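Local atomic coordinates of concanavalin A-like lectin protein kinase family protein (Theobroma cacao, PDB entry 6CTH), a protein that probably transfers phosphate from ATP to protein substrates as a plant receptor-like kinase, its catalytic domain here bound to an inhibitor and magnesium. Residues Leu259-Met264 with Gln285-Glu290. Numbering follows the deposited sequence.
Sequences LECLVM and QVLNFE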
loop_
_atom_site.group_PDB
_atom_site.type_symbol
_atom_site.label_atom_id
_atom_site.label_comp_id
_atom_site.label_asym_id
_atom_site.label_seq_id
_atom_site.Cartn_x
_atom_site.Cartn_y
_atom_site.Cartn_z
ATOM N N LEU A 259 15.425 13.280 0.229
ATOM C CA LEU A 259 15.594 12.150 -0.673
ATOM C C LEU A 259 16.538 11.142 -0.070
ATOM O O LEU A 259 16.273 9.951 -0.110
ATOM C CB LEU A 259 16.130 12.571 -2.055
ATOM C CG LEU A 259 16.519 11.424 -2.984
ATOM C CD1 LEU A 259 15.360 10.495 -3.338
ATOM C CD2 LEU A 259 17.121 12.025 -4.246
ATOM N N GLU A 260 17.661 11.623 0.471
ATOM C CA GLU A 260 18.601 10.760 1.127
ATOM C C GLU A 260 17.930 9.998 2.244
ATOM O O GLU A 260 18.143 8.799 2.422
ATOM C CB GLU A 260 19.766 11.590 1.726
ATOM C CG GLU A 260 20.826 10.762 2.417
ATOM C CD GLU A 260 22.001 11.626 2.886
ATOM O OE1 GLU A 260 21.764 12.548 3.683
ATOM O OE2 GLU A 260 23.105 11.388 2.386
ATOM N N CYS A 261 17.143 10.727 3.017
ATOM C CA CYS A 261 16.505 10.149 4.178
ATOM C C CYS A 261 15.534 9.064 3.757
ATOM O O CYS A 261 15.530 7.988 4.339
ATOM C CB CYS A 261 15.787 11.223 4.949
ATOM S SG CYS A 261 15.163 10.595 6.515
ATOM N N LEU A 262 14.740 9.364 2.742
ATOM C CA LEU A 262 13.771 8.402 2.198
ATOM C C LEU A 262 14.448 7.163 1.685
ATOM O O LEU A 262 14.010 6.065 1.981
ATOM C CB LEU A 262 12.884 9.036 1.121
ATOM C CG LEU A 262 11.750 8.154 0.566
ATOM C CD1 LEU A 262 10.841 7.639 1.664
ATOM C CD2 LEU A 262 10.903 8.920 -0.437
ATOM N N VAL A 263 15.537 7.322 0.925
ATOM C CA VAL A 263 16.247 6.165 0.402
ATOM C C VAL A 263 16.854 5.328 1.503
ATOM O O VAL A 263 16.738 4.121 1.474
ATOM C CB VAL A 263 17.336 6.593 -0.630
ATOM C CG1 VAL A 263 18.267 5.449 -0.967
ATOM C CG2 VAL A 263 16.675 7.093 -1.903
ATOM N N MET A 264 17.533 5.951 2.467
ATOM C CA MET A 264 18.159 5.167 3.518
ATOM C C MET A 264 17.130 4.470 4.422
ATOM O O MET A 264 17.338 3.331 4.845
ATOM C CB MET A 264 19.210 5.995 4.316
ATOM C CG MET A 264 20.535 6.224 3.535
ATOM S SD MET A 264 21.410 7.474 4.487
ATOM C CE MET A 264 22.271 6.377 5.609
ATOM N N GLN A 285 10.495 8.656 13.302
ATOM C CA GLN A 285 11.468 9.543 13.954
ATOM C C GLN A 285 12.560 9.967 12.936
ATOM O O GLN A 285 12.910 11.150 12.844
ATOM C CB GLN A 285 12.151 8.849 15.166
ATOM C CG GLN A 285 11.280 8.444 16.348
ATOM C CD GLN A 285 11.976 7.372 17.276
ATOM O OE1 GLN A 285 11.320 6.564 17.956
ATOM N NE2 GLN A 285 13.336 7.384 17.296
ATOM N N VAL A 286 13.072 9.009 12.152
ATOM C CA VAL A 286 14.124 9.296 11.172
ATOM C C VAL A 286 13.622 10.185 10.030
ATOM O O VAL A 286 14.323 11.127 9.616
ATOM C CB VAL A 286 14.775 8.012 10.652
ATOM C CG1 VAL A 286 15.766 8.299 9.529
ATOM C CG2 VAL A 286 15.461 7.288 11.794
ATOM N N LEU A 287 12.440 9.866 9.484
ATOM C CA LEU A 287 11.814 10.693 8.456
ATOM C C LEU A 287 11.590 12.151 8.878
ATOM O O LEU A 287 11.635 13.058 8.010
ATOM C CB LEU A 287 10.445 10.089 8.004
ATOM C CG LEU A 287 10.622 8.802 7.188
ATOM C CD1 LEU A 287 9.272 8.157 6.984
ATOM C CD2 LEU A 287 11.380 8.951 5.856
ATOM N N ASN A 288 11.339 12.366 10.174
ATOM C CA ASN A 288 11.156 13.716 10.733
ATOM C C ASN A 288 12.432 14.299 11.306
ATOM O O ASN A 288 12.376 15.316 12.013
ATOM C CB ASN A 288 10.057 13.698 11.798
ATOM C CG ASN A 288 8.704 13.429 11.203
ATOM O OD1 ASN A 288 8.224 12.293 11.189
ATOM N ND2 ASN A 288 8.116 14.448 10.618
ATOM N N PHE A 289 13.568 13.650 11.068
ATOM C CA PHE A 289 14.876 14.150 11.474
ATOM C C PHE A 289 14.946 14.376 12.984
ATOM O O PHE A 289 15.630 15.299 13.447
ATOM C CB PHE A 289 15.209 15.426 10.696
ATOM C CG PHE A 289 15.218 15.234 9.206
ATOM C CD1 PHE A 289 16.269 14.552 8.593
ATOM C CD2 PHE A 289 14.179 15.730 8.420
ATOM C CE1 PHE A 289 16.279 14.358 7.211
ATOM C CE2 PHE A 289 14.174 15.539 7.050
ATOM C CZ PHE A 289 15.220 14.850 6.448
ATOM N N GLU A 290 14.259 13.518 13.736
ATOM C CA GLU A 290 14.296 13.504 15.188
ATOM C C GLU A 290 15.232 12.409 15.711
ATOM O O GLU A 290 15.446 12.298 16.936
ATOM C CB GLU A 290 12.868 13.322 15.751
ATOM C CG GLU A 290 11.913 14.451 15.387
ATOM C CD GLU A 290 10.480 14.284 15.942
ATOM O OE1 GLU A 290 10.279 13.748 17.059
ATOM O OE2 GLU A 290 9.527 14.733 15.283
#
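Two helices of the kinase C-lobe, 256-269 and 280-287, pack here where the second ends in a Schellman motif. In that motif Glu-290 N hydrogen-bonds Gln-285 O, and Phe-289 N hydrogen-bonds Val-286 O (3.0 Å), while Phe-289, the C-prime residue, takes a positive phi of 58°. This turn, with CG of Phe-289 beside its own backbone N, carries the phenyl ring back alongside the helix end, toward Cys-261. Cys-261 is the only residue of 259-264 whose side chain sets off toward 285-290, and its small size suits a place where the backbones come close, its CA lying 6.4 Å from that of Leu-287. With SG anti to the backbone N (chi1 -172°), the sulfur reaches in among Val-286, Leu-287 and Phe-289. Cys-261 SG stands 4.6 Å from the centroid of the Phe-289 ring, 37° off the normal, an oblique sulfur-aromatic contact, and Cys-261 CB touches Phe-289 CE1 at 3.9 Å. The Val-286 CG1 methyl, 3.8 Å from Cys-261 SG, and the flat ring give the thiol a largely apolar surround. Val-286 O lies over one ring face, offset toward the rim; Lys-257, one turn before Cys-261, adds a cation-pi contact. Leu-287 CD2 bridges Cys-261 SG (4.2 Å) and Leu-262 CD1 (4.4 Å); beyond, helix 112-132 packs on Leu-262, and its Tyr-116 hydroxyl hydrogen-bonds Leu-287 O. No hydrogen bond joins the two segments, and the closest approach is Cys-261 SG to Val-286 O, 3.3 Å.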